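Local coordinates for sortase family protein (Clostridium perfringens, PDB 6IXZ) that probably acts as a class C sortase, a membrane-associated cysteine transpeptidase of the kind that joins pilin subunits covalently into pili, at residues V88-T94 with S105-A109; N102-V106 with E157-D162. All blocks are in the same frame, centred on the assembly; numbering follows the deposited sequence.

Interaction 1 of 2, residues V88-T94 with S105-A109; sequences VGVLEGT and SVLSA
Leu-107 packs between two valines of the neighbouring strand: its CB lies 3.6 Å from CG1 of Val-88, while its CD2 reaches CG2 of Val-90. Ile-75 and Ile-64, from strands 71-77 and 60-66, close over the same side chain. A second apolar patch forms where the 88-90 strand ends, with CB of Leu-91 against CB of Val-106; here the side chains of Thr-94 and Val-106 cross at about a right angle, their CG2 methyls 3.6 Å apart. The two backbones pair alongside these contacts. Gly-89 and Ser-108 form a hydrogen-bonded antiparallel pair, with Ser-108 N to Gly-89 O at 2.7 Å and nearly straight (177°), and Leu-91 N donates to Val-106 O. At the polar edge a hydroxyl takes over from the backbone. Thr-94 carries OG1 between its own N and carbonyl carbon (chi1 75°), where it accepts from Val-106 N at 3.2 Å and donates at 2.8 Å to a lone pair of Leu-91 O, in the carbonyl plane. Leu-91 O also receives Thr-94 N, the bond that closes a type II turn. The whole is an antiparallel strand pair of the sortase beta-barrel, whose 105-109 strand leads directly into the predicted catalytic His-110.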
loop_
_atom_site.group_PDB
_atom_site.type_symbol
_atom_site.label_atom_id
_atom_site.label_comp_id
_atom_site.label_asym_id
_atom_site.label_seq_id
_atom_site.Cartn_x
_atom_site.Cartn_y
_atom_site.Cartn_z
ATOM N N VAL A 88 -6.115 -4.320 3.670
ATOM C CA VAL A 88 -5.417 -3.750 2.531
ATOM C C VAL A 88 -4.096 -4.450 2.376
ATOM O O VAL A 88 -3.374 -4.637 3.365
ATOM C CB VAL A 88 -5.102 -2.263 2.788
ATOM C CG1 VAL A 88 -4.354 -1.663 1.586
ATOM C CG2 VAL A 88 -6.369 -1.513 3.061
ATOM N N GLY A 89 -3.777 -4.781 1.129
ATOM C CA GLY A 89 -2.593 -5.509 0.778
ATOM C C GLY A 89 -1.813 -4.833 -0.329
ATOM O O GLY A 89 -2.392 -4.351 -1.307
ATOM N N VAL A 90 -0.488 -4.848 -0.191
ATOM C CA VAL A 90 0.415 -4.416 -1.265
ATOM C C VAL A 90 0.338 -5.421 -2.424
ATOM O O VAL A 90 0.530 -6.621 -2.219
ATOM C CB VAL A 90 1.888 -4.306 -0.796
ATOM C CG1 VAL A 90 2.783 -3.843 -1.944
ATOM C CG2 VAL A 90 2.044 -3.391 0.410
ATOM N N LEU A 91 0.095 -4.923 -3.635
ATOM C CA LEU A 91 -0.045 -5.794 -4.802
ATOM C C LEU A 91 1.310 -6.368 -5.271
ATOM O O LEU A 91 2.304 -5.643 -5.424
ATOM C CB LEU A 91 -0.719 -5.011 -5.935
ATOM C CG LEU A 91 -0.903 -5.790 -7.215
ATOM C CD1 LEU A 91 -1.772 -7.015 -6.969
ATOM C CD2 LEU A 91 -1.448 -4.913 -8.323
ATOM N N GLU A 92 1.337 -7.678 -5.511
ATOM C CA GLU A 92 2.560 -8.380 -5.897
ATOM C C GLU A 92 3.114 -7.800 -7.168
ATOM O O GLU A 92 2.360 -7.418 -8.049
ATOM C CB GLU A 92 2.278 -9.878 -6.094
ATOM C CG GLU A 92 1.977 -10.615 -4.799
ATOM C CD GLU A 92 0.509 -10.588 -4.428
ATOM O OE1 GLU A 92 -0.264 -9.797 -5.024
ATOM O OE2 GLU A 92 0.143 -11.271 -3.463
ATOM N N GLY A 93 4.433 -7.643 -7.229
ATOM C CA GLY A 93 5.062 -7.016 -8.385
ATOM C C GLY A 93 4.997 -5.488 -8.384
ATOM O O GLY A 93 5.401 -4.858 -9.358
ATOM N N THR A 94 4.490 -4.871 -7.307
ATOM C CA THR A 94 4.549 -3.401 -7.206
ATOM C C THR A 94 5.512 -3.033 -6.107
ATOM O O THR A 94 5.879 -3.871 -5.309
ATOM C CB THR A 94 3.157 -2.724 -6.999
ATOM O OG1 THR A 94 2.704 -2.910 -5.643
ATOM C CG2 THR A 94 2.135 -3.306 -7.973
ATOM N N SER A 105 3.825 1.905 -5.416
ATOM C CA SER A 105 3.198 0.854 -4.637
ATOM C C SER A 105 1.697 0.896 -4.859
ATOM O O SER A 105 1.100 1.970 -4.911
ATOM C CB SER A 105 3.504 1.048 -3.151
ATOM O OG SER A 105 3.245 -0.115 -2.386
ATOM N N VAL A 106 1.090 -0.278 -4.992
ATOM C CA VAL A 106 -0.336 -0.360 -5.093
ATOM C C VAL A 106 -0.929 -1.047 -3.861
ATOM O O VAL A 106 -0.521 -2.147 -3.489
ATOM C CB VAL A 106 -0.737 -1.085 -6.374
ATOM C CG1 VAL A 106 -2.254 -1.041 -6.545
ATOM C CG2 VAL A 106 -0.043 -0.427 -7.562
ATOM N N LEU A 107 -1.915 -0.400 -3.253
ATOM C CA LEU A 107 -2.538 -0.912 -2.059
ATOM C C LEU A 107 -3.978 -1.304 -2.370
ATOM O O LEU A 107 -4.789 -0.461 -2.745
ATOM C CB LEU A 107 -2.477 0.138 -0.928
ATOM C CG LEU A 107 -1.117 0.769 -0.665
ATOM C CD1 LEU A 107 -1.177 1.903 0.368
ATOM C CD2 LEU A 107 -0.098 -0.284 -0.263
ATOM N N SER A 108 -4.238 -2.615 -2.339
ATOM C CA SER A 108 -5.508 -3.205 -2.815
ATOM C C SER A 108 -6.466 -3.561 -1.663
ATOM O O SER A 108 -6.091 -4.221 -0.703
ATOM C CB SER A 108 -5.230 -4.501 -3.605
ATOM O OG SER A 108 -6.361 -4.882 -4.367
ATOM N N ALA A 109 -7.725 -3.189 -1.841
ATOM C CA ALA A 109 -8.770 -3.366 -0.856
ATOM C C ALA A 109 -9.916 -4.046 -1.541
ATOM O O ALA A 109 -10.298 -3.620 -2.625
ATOM C CB ALA A 109 -9.243 -2.025 -0.332
#

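Interaction 2 of 2, residues N102-V106 with E157-D162; sequences NTHSV and ELKISD
His-104 meets segment 157-162 from CB through the ND1-CE1 edge of its ring. CB rests on the backbone of Ile-160, 3.9 Å from its CA, and against CG1 of that residue. With CG anti to the backbone nitrogen (chi1 -167°), the imidazole is carried into the segment. ND1 then donates to Lys-159 O at 2.8 Å, in a fairly straight bond (163°). The acceptor lies close to the ring plane, whereas the donor stands well above the carbonyl plane, away from the lone-pair positions. CE1 comes edge-on to Glu-157 O at 3.2 Å, and NE2 is engaged beyond the segment by OG1 of Thr-168. Bonds at both nitrogens fix the rotation of the ring, and Tyr-166 adds an edge-to-face contact.

Two waters extend this grip along the backbone. One bridges Thr-103 O and Ser-161 N, accepting from the amide; the other donates to both His-104 O and Leu-158 O, the latter at 2.6 Å. At the inner end, the side chains of Leu-158 and Val-106 cross at about a right angle, CD2 of Leu-158 touching both methyls, 3.8 Å from CG2. Toward the outer end, Ile-160 lays CG2 against Asn-102 O at 3.5 Å. There OD1 of Asn-102 lies 3.3 Å from Asp-162 CA and accepts from Asp-163 N, while Phe-41 of helix 23-41 packs against Asn-102, Ile-160 and Asp-162. The contact joins a barrel strand to the connection between strands 138-150 and 165-173, which corresponds in the sortase fold to the beta6/beta7 loop.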
loop_
_atom_site.group_PDB
_atom_site.type_symbol
_atom_site.label_atom_id
_atom_site.label_comp_id
_atom_site.label_asym_id
_atom_site.label_seq_id
_atom_site.Cartn_x
_atom_site.Cartn_y
_atom_site.Cartn_z
ATOM N N ASN A 102 11.180 6.634 -8.875
ATOM C CA ASN A 102 11.028 5.359 -9.566
ATOM C C ASN A 102 10.382 4.312 -8.657
ATOM O O ASN A 102 10.810 3.154 -8.639
ATOM C CB ASN A 102 12.390 4.852 -10.044
ATOM C CG ASN A 102 13.124 5.877 -10.853
ATOM O OD1 ASN A 102 12.548 6.465 -11.772
ATOM N ND2 ASN A 102 14.343 6.212 -10.434
ATOM N N THR A 103 9.375 4.722 -7.885
ATOM C CA THR A 103 8.528 3.751 -7.175
ATOM C C THR A 103 7.044 3.994 -7.396
ATOM O O THR A 103 6.607 5.129 -7.639
ATOM C CB THR A 103 8.828 3.661 -5.646
ATOM O OG1 THR A 103 8.434 4.876 -4.973
ATOM C CG2 THR A 103 10.307 3.383 -5.408
ATOM N N HIS A 104 6.283 2.898 -7.317
ATOM C CA HIS A 104 4.839 2.925 -7.379
ATOM C C HIS A 104 4.250 1.712 -6.661
ATOM O O HIS A 104 4.256 0.608 -7.200
ATOM C CB HIS A 104 4.394 2.938 -8.843
ATOM C CG HIS A 104 2.959 3.272 -9.026
ATOM N ND1 HIS A 104 2.406 3.536 -10.263
ATOM C CD2 HIS A 104 1.982 3.491 -8.120
ATOM C CE1 HIS A 104 1.145 3.887 -10.106
ATOM N NE2 HIS A 104 0.851 3.821 -8.819
ATOM N N SER A 105 3.825 1.905 -5.416
ATOM C CA SER A 105 3.198 0.854 -4.637
ATOM C C SER A 105 1.697 0.896 -4.859
ATOM O O SER A 105 1.100 1.970 -4.911
ATOM C CB SER A 105 3.504 1.048 -3.151
ATOM O OG SER A 105 3.245 -0.115 -2.386
ATOM N N VAL A 106 1.090 -0.278 -4.992
ATOM C CA VAL A 106 -0.336 -0.360 -5.093
ATOM C C VAL A 106 -0.929 -1.047 -3.861
ATOM O O VAL A 106 -0.521 -2.147 -3.489
ATOM C CB VAL A 106 -0.737 -1.085 -6.374
ATOM C CG1 VAL A 106 -2.254 -1.041 -6.545
ATOM C CG2 VAL A 106 -0.043 -0.427 -7.562
ATOM N N GLU A 157 -1.825 1.848 -15.656
ATOM C CA GLU A 157 -1.736 2.972 -14.719
ATOM C C GLU A 157 -1.167 2.519 -13.369
ATOM O O GLU A 157 -1.018 3.321 -12.447
ATOM C CB GLU A 157 -3.109 3.620 -14.517
ATOM C CG GLU A 157 -3.659 4.315 -15.758
ATOM C CD GLU A 157 -2.819 5.498 -16.194
ATOM O OE1 GLU A 157 -2.942 5.885 -17.373
ATOM O OE2 GLU A 157 -2.002 6.015 -15.390
ATOM N N LEU A 158 -0.827 1.240 -13.284
ATOM C CA LEU A 158 -0.177 0.679 -12.110
ATOM C C LEU A 158 1.339 0.546 -12.259
ATOM O O LEU A 158 2.029 0.163 -11.303
ATOM C CB LEU A 158 -0.764 -0.695 -11.806
ATOM C CG LEU A 158 -2.243 -0.731 -11.431
ATOM C CD1 LEU A 158 -2.590 -2.154 -11.012
ATOM C CD2 LEU A 158 -2.568 0.258 -10.316
ATOM N N LYS A 159 1.842 0.804 -13.462
ATOM C CA LYS A 159 3.280 0.697 -13.756
ATOM C C LYS A 159 4.096 1.770 -13.030
ATOM O O LYS A 159 3.594 2.834 -12.720
ATOM C CB LYS A 159 3.530 0.849 -15.255
ATOM C CG LYS A 159 2.982 -0.313 -16.081
ATOM C CD LYS A 159 3.087 -0.030 -17.573
ATOM C CE LYS A 159 2.479 -1.155 -18.404
ATOM N NZ LYS A 159 3.152 -2.456 -18.153
ATOM N N ILE A 160 5.383 1.505 -12.842
ATOM C CA ILE A 160 6.269 2.512 -12.278
ATOM C C ILE A 160 6.483 3.603 -13.335
ATOM O O ILE A 160 6.451 3.306 -14.530
ATOM C CB ILE A 160 7.580 1.866 -11.835
ATOM C CG1 ILE A 160 7.287 0.881 -10.711
ATOM C CG2 ILE A 160 8.579 2.915 -11.332
ATOM C CD1 ILE A 160 8.333 -0.190 -10.557
ATOM N N SER A 161 6.473 4.860 -12.910
ATOM C CA SER A 161 6.812 5.972 -13.805
ATOM C C SER A 161 8.197 6.493 -13.441
ATOM O O SER A 161 8.478 6.724 -12.244
ATOM C CB SER A 161 5.795 7.114 -13.686
ATOM O OG SER A 161 4.513 6.749 -14.175
ATOM N N ASP A 162 9.057 6.680 -14.451
ATOM C CA ASP A 162 10.402 7.261 -14.213
ATOM C C ASP A 162 10.298 8.609 -13.502
ATOM O O ASP A 162 9.402 9.399 -13.777
ATOM C CB ASP A 162 11.209 7.465 -15.507
ATOM C CG ASP A 162 11.384 6.196 -16.326
ATOM O OD1 ASP A 162 12.069 6.283 -17.369
ATOM O OD2 ASP A 162 10.833 5.133 -15.975
HETATM O O HOH W 1 6.544 5.831 -10.278
HETATM O O HOH W 2 3.951 -0.669 -9.742
#

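How the interactions relate
Strand 88-90 is the first of these elements along the chain. It turns at 91-94, and after a short excursion the chain returns as strand 103-109, so that interaction 1 closes a small local loop. Interaction 2 closes a much longer one: from the 102-106 end of that strand the chain passes through strands 130-135 and 138-150 before 157-162 comes back to it. The loops overlap rather than nest, since each begins or ends on strand 103-109 and both contacts use Ser-105 and Val-106. They also touch directly: Thr-94 CB packs on His-104 O of strand 103-109, and Leu-91 on Leu-158, so the 91-94 turn meets both sides of interaction 2.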